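Local coordinates for aminoglycoside phosphotransferase (Alicyclobacillus acidocaldarius subsp. acidocaldarius, PDB 4PDY), which probably transfers a phosphate group to a small-molecule substrate and belongs to a family whose fold is related to that of protein kinases, at residues Gly171-Lys175 with Arg176-Ala180; Val89-Ser92 with Ser93-Tyr97; His280-Val284 with Arg285-Lys289. All coordinates share one frame; numbering follows the deposited sequence. Where two conformers were deposited one is given.

Interaction 1: Gly171-Lys175 with Arg176-Ala180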
ATOM      1  N   GLY A 171      -9.929 -26.853  -9.664  1.00 15.63           N
ATOM      2  CA  GLY A 171     -10.203 -26.669 -11.084  1.00 16.29           C
ATOM      3  C   GLY A 171      -9.013 -27.096 -11.928  1.00 15.41           C
ATOM      4  O   GLY A 171      -9.174 -27.738 -12.968  1.00 18.08           O
ATOM      5  N   ALA A 172      -7.810 -26.728 -11.495  1.00 14.25           N
ATOM      6  CA  ALA A 172      -6.612 -27.039 -12.267  1.00 14.67           C
ATOM      7  C   ALA A 172      -6.369 -28.547 -12.281  1.00 14.79           C
ATOM      8  O   ALA A 172      -5.925 -29.113 -13.274  1.00 15.97           O
ATOM      9  CB  ALA A 172      -5.396 -26.306 -11.716  1.00 16.47           C
ATOM     10  N   ASP A 173      -6.666 -29.205 -11.163  1.00 15.24           N
ATOM     11  CA  ASP A 173      -6.360 -30.619 -11.056  1.00 15.79           C
ATOM     12  C   ASP A 173      -7.186 -31.443 -12.039  1.00 14.69           C
ATOM     13  O   ASP A 173      -6.719 -32.462 -12.538  1.00 15.40           O
ATOM     14  CB  ASP A 173      -6.648 -31.090  -9.631  1.00 17.70           C
ATOM     15  CG  ASP A 173      -5.980 -32.392  -9.297  1.00 22.07           C
ATOM     16  OD1 ASP A 173      -4.931 -32.767  -9.852  1.00 23.04           O
ATOM     17  OD2 ASP A 173      -6.538 -33.066  -8.436  1.00 27.42           O
ATOM     18  N   ARG A 174      -8.407 -31.001 -12.317  1.00 16.24           N
ATOM     19  CA  ARG A 174      -9.298 -31.767 -13.183  1.00 16.88           C
ATOM     20  C   ARG A 174      -9.221 -31.366 -14.667  1.00 17.62           C
ATOM     21  O   ARG A 174     -10.028 -31.801 -15.471  1.00 18.22           O
ATOM     22  CB  ARG A 174     -10.738 -31.740 -12.665  1.00 21.22           C
ATOM     23  CG  ARG A 174     -11.412 -30.390 -12.752  1.00 22.09           C
ATOM     24  CD  ARG A 174     -12.806 -30.414 -12.153  1.00 27.97           C
ATOM     25  NE  ARG A 174     -13.375 -29.069 -12.236  1.00 35.72           N
ATOM     26  CZ  ARG A 174     -13.611 -28.248 -11.213  1.00 40.32           C
ATOM     27  NH1 ARG A 174     -13.360 -28.609  -9.955  1.00 45.08           N
ATOM     28  NH2 ARG A 174     -14.116 -27.043 -11.458  1.00 46.77           N
ATOM     29  N   LYS A 175      -8.208 -30.573 -15.036  1.00 15.27           N
ATOM     30  CA  LYS A 175      -7.946 -30.273 -16.445  1.00 17.17           C
ATOM     31  C   LYS A 175      -7.299 -31.454 -17.158  1.00 16.87           C
ATOM     32  O   LYS A 175      -6.356 -32.058 -16.653  1.00 19.52           O
ATOM     33  CB  LYS A 175      -7.034 -29.053 -16.602  1.00 17.18           C
ATOM     34  CG  LYS A 175      -7.663 -27.749 -16.179  1.00 17.60           C
ATOM     35  CD  LYS A 175      -6.688 -26.587 -16.260  1.00 16.78           C
ATOM     36  CE  LYS A 175      -6.356 -26.265 -17.705  1.00 17.57           C
ATOM     37  NZ  LYS A 175      -5.601 -24.997 -17.836  1.00 16.85           N
ATOM     38  N   ARG A 176      -7.760 -31.720 -18.380  1.00 19.46           N
ATOM     39  CA  ARG A 176      -7.210 -32.815 -19.164  1.00 22.25           C
ATOM     40  C   ARG A 176      -5.765 -32.529 -19.542  1.00 19.64           C
ATOM     41  O   ARG A 176      -4.922 -33.430 -19.505  1.00 25.22           O
ATOM     42  CB  ARG A 176      -8.037 -33.067 -20.432  1.00 27.33           C
ATOM     43  CG  ARG A 176      -7.472 -34.180 -21.300  1.00 31.58           C
ATOM     44  CD  ARG A 176      -8.432 -34.635 -22.393  1.00 33.72           C
ATOM     45  NE  ARG A 176      -7.901 -35.816 -23.081  1.00 36.51           N
ATOM     46  CZ  ARG A 176      -6.988 -35.778 -24.058  1.00 41.58           C
ATOM     47  NH1 ARG A 176      -6.500 -34.609 -24.484  1.00 46.11           N
ATOM     48  NH2 ARG A 176      -6.557 -36.913 -24.620  1.00 41.89           N
ATOM     49  N   GLU A 177      -5.495 -31.273 -19.907  1.00 19.56           N
ATOM     50  CA  GLU A 177      -4.167 -30.821 -20.296  1.00 20.72           C
ATOM     51  C   GLU A 177      -3.747 -29.689 -19.355  1.00 17.96           C
ATOM     52  O   GLU A 177      -4.311 -28.599 -19.397  1.00 20.32           O
ATOM     53  CB  GLU A 177      -4.183 -30.343 -21.749  1.00 25.67           C
ATOM     54  CG  GLU A 177      -4.420 -31.462 -22.756  1.00 34.38           C
ATOM     55  CD  GLU A 177      -4.523 -30.980 -24.203  1.00 45.14           C
ATOM     56  OE1 GLU A 177      -4.426 -29.759 -24.463  1.00 49.95           O
ATOM     57  OE2 GLU A 177      -4.711 -31.843 -25.090  1.00 56.98           O
ATOM     58  N   LYS A 178      -2.773 -29.970 -18.493  1.00 16.00           N
ATOM     59  CA  LYS A 178      -2.279 -29.006 -17.524  1.00 15.04           C
ATOM     60  C   LYS A 178      -1.046 -28.296 -18.078  1.00 15.61           C
ATOM     61  O   LYS A 178      -0.083 -28.942 -18.480  1.00 16.64           O
ATOM     62  CB  LYS A 178      -1.927 -29.722 -16.223  1.00 16.58           C
ATOM     63  CG  LYS A 178      -3.135 -30.246 -15.484  1.00 21.13           C
ATOM     64  CD  LYS A 178      -2.720 -31.262 -14.456  1.00 25.24           C
ATOM     65  CE  LYS A 178      -3.930 -31.739 -13.695  1.00 25.59           C
ATOM     66  NZ  LYS A 178      -4.713 -32.759 -14.446  1.00 26.37           N
ATOM     67  N   ASP A 179      -1.073 -26.968 -18.086  1.00 12.82           N
ATOM     68  CA  ASP A 179       0.066 -26.188 -18.540  1.00 12.01           C
ATOM     69  C   ASP A 179       1.057 -26.037 -17.399  1.00 11.49           C
ATOM     70  O   ASP A 179       0.877 -26.603 -16.290  1.00 12.42           O
ATOM     71  CB  ASP A 179      -0.393 -24.864 -19.168  1.00 11.80           C
ATOM     72  CG  ASP A 179      -1.030 -23.884 -18.183  1.00 12.23           C
ATOM     73  OD1 ASP A 179      -0.722 -23.916 -16.967  1.00 13.02           O
ATOM     74  OD2 ASP A 179      -1.826 -23.020 -18.653  1.00 13.19           O
ATOM     75  N   ALA A 180       2.152 -25.342 -17.652  1.00 12.82           N
ATOM     76  CA  ALA A 180       3.216 -25.241 -16.660  1.00 11.21           C
ATOM     77  C   ALA A 180       2.725 -24.568 -15.386  1.00 11.09           C
ATOM     78  O   ALA A 180       3.092 -24.976 -14.286  1.00 11.64           O
ATOM     79  CB  ALA A 180       4.399 -24.483 -17.238  1.00 12.33           C
TER
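Lys178 lays its side chain back over the last turn of helix 154-173, its CE resting 3.3 Å from Ala172 O. The chain runs extended as far as CE and then bends at the last torsion (chi4 80°), which turns the ammonium group in between two backbone carbonyls. NZ donates 2.8 Å hydrogen bonds to both Asp173 O and Lys175 O, but it meets them differently: it stands 47° out of the carbonyl plane of Asp173 and lies in the plane of Lys175's. Here a helix gives way to a loop: Arg174 is the first residue to depart from helical angles, and a lysine from farther along folds back onto carbonyl oxygens where the helix ends and the chain turns away. The negative end of the helix dipole would probably favour the charged form of the lysine. With an alanine here, the carbonyls of Asp173 and Lys175 would lose their shared donor, and the turn between them is likely to be less firmly held. On Lys175, a bend at chi3 (69°) carries CE to 3.5 Å from Glu177 O, while NZ reaches on to a salt bridge with Asp182 in the next helix. Asp179 is the N-cap of that helix, accepting from the backbone N of Asp182 through OD1, and its OD2 pairs with Arg312.

Interaction 2: Val89-Ser92 with Ser93-Tyr97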
ATOM      1  N   VAL A  89      -1.852  22.884  -2.722  1.00 11.21           N
ATOM      2  CA  VAL A  89      -1.948  24.263  -3.197  1.00 11.16           C
ATOM      3  C   VAL A  89      -3.416  24.544  -3.455  1.00  9.88           C
ATOM      4  O   VAL A  89      -4.110  23.735  -4.065  1.00 12.75           O
ATOM      5  CB  VAL A  89      -1.109  24.477  -4.472  1.00 13.34           C
ATOM      6  CG1 VAL A  89      -1.288  25.901  -4.960  1.00 14.22           C
ATOM      7  CG2 VAL A  89       0.340  24.146  -4.144  1.00 15.26           C
ATOM      8  N   THR A  90      -3.892  25.693  -3.010  1.00 10.84           N
ATOM      9  CA  THR A  90      -5.284  26.057  -3.200  1.00 10.75           C
ATOM     10  C   THR A  90      -5.470  26.942  -4.421  1.00 11.64           C
ATOM     11  O   THR A  90      -4.521  27.553  -4.894  1.00 12.47           O
ATOM     12  CB  THR A  90      -5.869  26.771  -1.985  1.00 13.69           C
ATOM     13  OG1 THR A  90      -5.141  27.957  -1.712  1.00 18.05           O
ATOM     14  CG2 THR A  90      -5.845  25.851  -0.746  1.00 15.66           C
ATOM     15  N   THR A  91      -6.687  27.000  -4.930  1.00  9.92           N
ATOM     16  CA  THR A  91      -7.015  27.816  -6.073  1.00 10.78           C
ATOM     17  C   THR A  91      -7.054  29.300  -5.672  1.00 12.03           C
ATOM     18  O   THR A  91      -6.915  29.665  -4.499  1.00 13.99           O
ATOM     19  CB  THR A  91      -8.390  27.426  -6.639  1.00 11.67           C
ATOM     20  OG1 THR A  91      -9.408  27.831  -5.713  1.00 12.40           O
ATOM     21  CG2 THR A  91      -8.482  25.924  -6.948  1.00 11.60           C
ATOM     22  N   SER A  92      -7.290  30.146  -6.662  1.00 12.47           N
ATOM     23  CA  SER A  92      -7.424  31.573  -6.415  1.00 14.67           C
ATOM     24  C   SER A  92      -8.612  31.911  -5.512  1.00 15.15           C
ATOM     25  O   SER A  92      -8.638  32.972  -4.901  1.00 20.84           O
ATOM     26  CB  SER A  92      -7.556  32.333  -7.731  1.00 15.03           C
ATOM     27  OG  SER A  92      -8.725  31.924  -8.406  1.00 16.39           O
ATOM     28  N   SER A  93      -9.602  31.015  -5.453  1.00 16.21           N
ATOM     29  CA  SER A  93     -10.723  31.159  -4.523  1.00 17.73           C
ATOM     30  C   SER A  93     -10.546  30.395  -3.198  1.00 19.21           C
ATOM     31  O   SER A  93     -11.511  30.246  -2.440  1.00 22.75           O
ATOM     32  CB  SER A  93     -12.000  30.697  -5.201  1.00 21.87           C
ATOM     33  OG  SER A  93     -12.011  29.288  -5.324  1.00 27.53           O
ATOM     34  N   ASN A  94      -9.338  29.928  -2.916  0.50 17.73           N
ATOM     35  CA  ASN A  94      -9.039  29.210  -1.672  0.50 15.55           C
ATOM     36  C   ASN A  94      -9.574  27.779  -1.608  0.50 16.24           C
ATOM     37  O   ASN A  94      -9.563  27.180  -0.543  0.50 19.18           O
ATOM     38  CB  ASN A  94      -9.519  29.981  -0.445  0.50 16.73           C
ATOM     39  CG  ASN A  94      -8.755  29.587   0.797  0.50 19.15           C
ATOM     40  OD1 ASN A  94      -7.548  29.336   0.735  0.50 19.15           O
ATOM     41  ND2 ASN A  94      -9.445  29.513   1.920  0.50 21.56           N
ATOM     42  N   ALA A  95     -10.001  27.221  -2.735  1.00 15.39           N
ATOM     43  CA  ALA A  95     -10.535  25.857  -2.745  1.00 15.45           C
ATOM     44  C   ALA A  95      -9.388  24.862  -2.828  1.00 12.77           C
ATOM     45  O   ALA A  95      -8.373  25.138  -3.460  1.00 11.83           O
ATOM     46  CB  ALA A  95     -11.470  25.650  -3.915  1.00 16.92           C
ATOM     47  N   PRO A  96      -9.528  23.694  -2.185  1.00 13.11           N
ATOM     48  CA  PRO A  96      -8.445  22.697  -2.234  1.00 12.65           C
ATOM     49  C   PRO A  96      -8.437  21.794  -3.482  1.00 11.10           C
ATOM     50  O   PRO A  96      -7.552  20.968  -3.631  1.00 10.71           O
ATOM     51  CB  PRO A  96      -8.693  21.870  -0.965  1.00 15.32           C
ATOM     52  CG  PRO A  96     -10.160  21.969  -0.785  1.00 16.85           C
ATOM     53  CD  PRO A  96     -10.583  23.324  -1.223  1.00 16.12           C
ATOM     54  N   TYR A  97      -9.425  21.957  -4.363  1.00  9.96           N
ATOM     55  CA  TYR A  97      -9.530  21.175  -5.590  1.00  9.74           C
ATOM     56  C   TYR A  97     -10.250  22.019  -6.619  1.00  9.81           C
ATOM     57  O   TYR A  97     -10.833  23.043  -6.268  1.00 10.28           O
ATOM     58  CB  TYR A  97     -10.322  19.864  -5.322  1.00 10.28           C
ATOM     59  CG  TYR A  97     -11.739  20.139  -4.854  1.00 10.97           C
ATOM     60  CD1 TYR A  97     -12.745  20.478  -5.735  1.00 12.44           C
ATOM     61  CD2 TYR A  97     -12.026  20.168  -3.517  1.00 12.57           C
ATOM     62  CE1 TYR A  97     -14.008  20.795  -5.301  1.00 14.47           C
ATOM     63  CE2 TYR A  97     -13.300  20.470  -3.055  1.00 15.43           C
ATOM     64  CZ  TYR A  97     -14.280  20.802  -3.953  1.00 14.99           C
ATOM     65  OH  TYR A  97     -15.535  21.117  -3.521  1.00 20.27           O
TER
HETATM   66  O   HOH W   1      -5.472  21.790  -5.299  1.00  9.60           O
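Thr91 can be followed outward from its CB, which sits 3.9 Å from Ala95 O. One branch, CG2, passes alongside that same carbonyl and comes to 3.8 Å from Tyr97 O. The other, OG1, is turned between the backbone N and the carbonyl carbon (chi1 70°), a position that brings it over the turn it opens: it accepts from Ala95 N at 3.1 Å and shares a 3.0 Å hydrogen bond with Ser93 OG, in which either hydroxyl may be the donor. Ala95 CB lies against the same oxygen.

The backbone here is a type I beta turn from Thr91 to Asn94, closed by Asn94 N to Thr91 O, with the donor well above the carbonyl plane. Thr91 N to Ala95 O (2.9 Å) adds a straighter bond at 163°, in the plane of the carbonyl. Ala95 O also takes a CA-H...O contact from Thr90 CA at 3.2 Å. Nearer the strands, one water donates to both Val89 O and Pro96 O and bridges the loop's two arms. Buried Thr91 thus spends its NH, carbonyl and hydroxyl inside the turn, consistent with a loop fixed by its own polar groups as well as by its surroundings.

Interaction 3: His280-Val284 with Arg285-Lys289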
ATOM      1  N   HIS A 280      11.416   1.069  13.157  1.00 11.29           N
ATOM      2  CA  HIS A 280      10.955   2.426  12.917  1.00 11.73           C
ATOM      3  C   HIS A 280       9.484   2.645  13.223  1.00 11.84           C
ATOM      4  O   HIS A 280       9.116   3.743  13.601  1.00 14.37           O
ATOM      5  CB  HIS A 280      11.369   2.899  11.516  1.00 11.62           C
ATOM      6  CG  HIS A 280      12.837   3.132  11.431  1.00 12.82           C
ATOM      7  ND1 HIS A 280      13.737   2.111  11.249  1.00 11.87           N
ATOM      8  CD2 HIS A 280      13.571   4.263  11.583  1.00 16.10           C
ATOM      9  CE1 HIS A 280      14.969   2.597  11.308  1.00 13.66           C
ATOM     10  NE2 HIS A 280      14.890   3.905  11.480  1.00 16.39           N
ATOM     11  N   PHE A 281       8.646   1.606  13.106  1.00 12.03           N
ATOM     12  CA  PHE A 281       7.303   1.688  13.711  1.00 12.13           C
ATOM     13  C   PHE A 281       7.399   1.802  15.243  1.00 11.53           C
ATOM     14  O   PHE A 281       6.763   2.652  15.864  1.00 12.99           O
ATOM     15  CB  PHE A 281       6.418   0.491  13.306  1.00 11.12           C
ATOM     16  CG  PHE A 281       5.716   0.678  11.991  1.00 10.54           C
ATOM     17  CD1 PHE A 281       4.477   1.301  11.946  1.00 10.12           C
ATOM     18  CD2 PHE A 281       6.269   0.219  10.806  1.00 10.40           C
ATOM     19  CE1 PHE A 281       3.820   1.499  10.741  1.00 12.08           C
ATOM     20  CE2 PHE A 281       5.615   0.394   9.592  1.00  9.93           C
ATOM     21  CZ  PHE A 281       4.379   1.017   9.567  1.00  9.94           C
ATOM     22  N   ASP A 282       8.232   0.951  15.832  1.00 13.09           N
ATOM     23  CA  ASP A 282       8.401   0.911  17.286  1.00 15.31           C
ATOM     24  C   ASP A 282       8.890   2.235  17.848  1.00 16.55           C
ATOM     25  O   ASP A 282       8.483   2.627  18.931  1.00 19.46           O
ATOM     26  CB  ASP A 282       9.371  -0.207  17.662  1.00 17.49           C
ATOM     27  CG  ASP A 282       9.291  -0.589  19.114  1.00 20.32           C
ATOM     28  OD1 ASP A 282       8.340  -1.307  19.512  1.00 24.48           O
ATOM     29  OD2 ASP A 282      10.202  -0.200  19.846  1.00 25.84           O
ATOM     30  N   ALA A 283       9.756   2.928  17.096  1.00 15.69           N
ATOM     31  CA  ALA A 283      10.306   4.218  17.522  1.00 17.34           C
ATOM     32  C   ALA A 283       9.213   5.275  17.726  1.00 18.66           C
ATOM     33  O   ALA A 283       9.316   6.129  18.602  1.00 23.85           O
ATOM     34  CB  ALA A 283      11.323   4.709  16.498  1.00 19.52           C
ATOM     35  N   VAL A 284       8.165   5.211  16.919  1.00 15.39           N
ATOM     36  CA  VAL A 284       7.048   6.137  17.062  1.00 15.11           C
ATOM     37  C   VAL A 284       6.092   5.693  18.183  1.00 14.21           C
ATOM     38  O   VAL A 284       5.684   6.498  19.011  1.00 17.50           O
ATOM     39  CB  VAL A 284       6.310   6.309  15.718  1.00 13.44           C
ATOM     40  CG1 VAL A 284       5.109   7.221  15.873  1.00 14.49           C
ATOM     41  CG2 VAL A 284       7.269   6.848  14.661  1.00 14.17           C
ATOM     42  N   ARG A 285       5.750   4.414  18.186  1.00 13.92           N
ATOM     43  CA  ARG A 285       4.915   3.816  19.228  1.00 15.45           C
ATOM     44  C   ARG A 285       5.235   2.338  19.286  1.00 16.34           C
ATOM     45  O   ARG A 285       5.256   1.676  18.265  1.00 14.07           O
ATOM     46  CB  ARG A 285       3.432   4.048  18.937  1.00 17.75           C
ATOM     47  CG  ARG A 285       2.487   3.479  19.978  1.00 24.92           C
ATOM     48  CD  ARG A 285       1.070   3.995  19.794  1.00 33.50           C
ATOM     49  NE  ARG A 285       0.193   3.538  20.868  1.00 47.42           N
ATOM     50  CZ  ARG A 285       0.155   4.055  22.098  1.00 49.73           C
ATOM     51  NH1 ARG A 285       0.957   5.062  22.447  1.00 51.41           N
ATOM     52  NH2 ARG A 285      -0.687   3.553  22.992  1.00 64.59           N
ATOM     53  N   ASN A 286       5.456   1.839  20.506  0.50 17.38           N
ATOM     54  CA  ASN A 286       5.726   0.428  20.790  0.50 19.55           C
ATOM     55  C   ASN A 286       4.848  -0.514  19.994  0.50 15.06           C
ATOM     56  O   ASN A 286       3.637  -0.288  19.892  0.50 17.46           O
ATOM     57  CB  ASN A 286       5.464   0.159  22.285  0.50 21.27           C
ATOM     58  CG  ASN A 286       5.728  -1.288  22.688  0.50 24.02           C
ATOM     59  OD1 ASN A 286       6.848  -1.779  22.572  0.50 25.62           O
ATOM     60  ND2 ASN A 286       4.694  -1.973  23.173  0.50 25.58           N
ATOM     61  N   ILE A 287       5.437  -1.577  19.450  1.00 14.19           N
ATOM     62  CA  ILE A 287       4.648  -2.643  18.845  1.00 14.78           C
ATOM     63  C   ILE A 287       4.361  -3.714  19.906  1.00 16.52           C
ATOM     64  O   ILE A 287       5.279  -4.437  20.330  1.00 16.66           O
ATOM     65  CB  ILE A 287       5.410  -3.313  17.693  1.00 14.12           C
ATOM     66  CG1 ILE A 287       5.864  -2.275  16.652  1.00 14.29           C
ATOM     67  CG2 ILE A 287       4.564  -4.372  17.013  1.00 14.48           C
ATOM     68  CD1 ILE A 287       6.845  -2.858  15.647  1.00 14.59           C
ATOM     69  N   PRO A 288       3.096  -3.836  20.355  1.00 15.04           N
ATOM     70  CA  PRO A 288       2.810  -4.911  21.318  1.00 16.29           C
ATOM     71  C   PRO A 288       2.785  -6.263  20.638  1.00 14.34           C
ATOM     72  O   PRO A 288       2.671  -6.371  19.409  1.00 13.08           O
ATOM     73  CB  PRO A 288       1.421  -4.559  21.844  1.00 19.84           C
ATOM     74  CG  PRO A 288       0.795  -3.762  20.753  1.00 17.50           C
ATOM     75  CD  PRO A 288       1.900  -3.036  20.043  1.00 15.90           C
ATOM     76  N   LYS A 289       2.863  -7.312  21.439  1.00 15.70           N
ATOM     77  CA  LYS A 289       2.852  -8.662  20.907  1.00 14.66           C
ATOM     78  C   LYS A 289       1.656  -8.903  19.967  1.00 13.07           C
ATOM     79  O   LYS A 289       1.820  -9.543  18.922  1.00 14.57           O
ATOM     80  CB  LYS A 289       2.816  -9.668  22.054  1.00 16.68           C
ATOM     81  CG  LYS A 289       2.963 -11.121  21.638  1.00 18.44           C
ATOM     82  CD  LYS A 289       3.131 -12.026  22.865  1.00 23.22           C
ATOM     83  CE  LYS A 289       3.276 -13.464  22.422  1.00 29.31           C
ATOM     84  NZ  LYS A 289       3.378 -14.386  23.579  1.00 36.42           N
TER
HETATM   85  O   HOH W   2       3.540   6.827  20.936  1.00 37.84           O
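Asp282 and Ile287 face each other across the bend that follows helix 271-284, the carboxylate turned to the backbone of the isoleucine and the isoleucine's chain folded back toward Phe281. The aspartate's CG stands anti to its own N (chi1 -163°), which sends OD1 across the bend to accept from Ile287 N at 2.9 Å, with an angle of 166°; the donor meets OD1 on the anti side, 26° out of the carboxylate plane. OD1 also lies 3.4 Å from Asn286 CA. Ile287 reaches back along the helix, its CD1 touching Phe281 CB at 4.1 Å, while the phenylalanine ring leads away towards Ala128 and Ala132 of helix 121-137. This is a helix-to-helix connection, joining helix 271-284 to helix 289-300, with Pro288 at the N-cap position of the second. Arg285 N donates back to Phe281 O in an almost linear bond of 3.1 Å. Phe281 O and Arg285 O come close together as two acceptors, and Arg252 answers both, donating through NH1 to the first and NH2 to the second. Arg285 extends away from the helix, and a water lying at the edge of its guanidinium, in plane, donates to Val284 O and accepts a weak bond from NH1.

Overall arrangement
From the N terminus the chain first reaches interaction 2, which closes the loop joining strands 88-89 and 98-100, both paired with strand 103-109 in the larger antiparallel sheet. Interaction 1 follows, where helix 154-173 hands over to helix 180-187. Interaction 3 comes last, at the connection from helix 271-284 to helix 289-300, packed against helices 121-137 and 252-266. The three lie in series and neither nest nor cross. None touches another: the centres of interactions 1 and 2 are about 57 Å apart, on opposite sides of the chain's centre, and those of interactions 2 and 3 are about 37 Å apart. Interaction 2 belongs to the sheet, and interactions 1 and 3 to separate helix-to-helix connections.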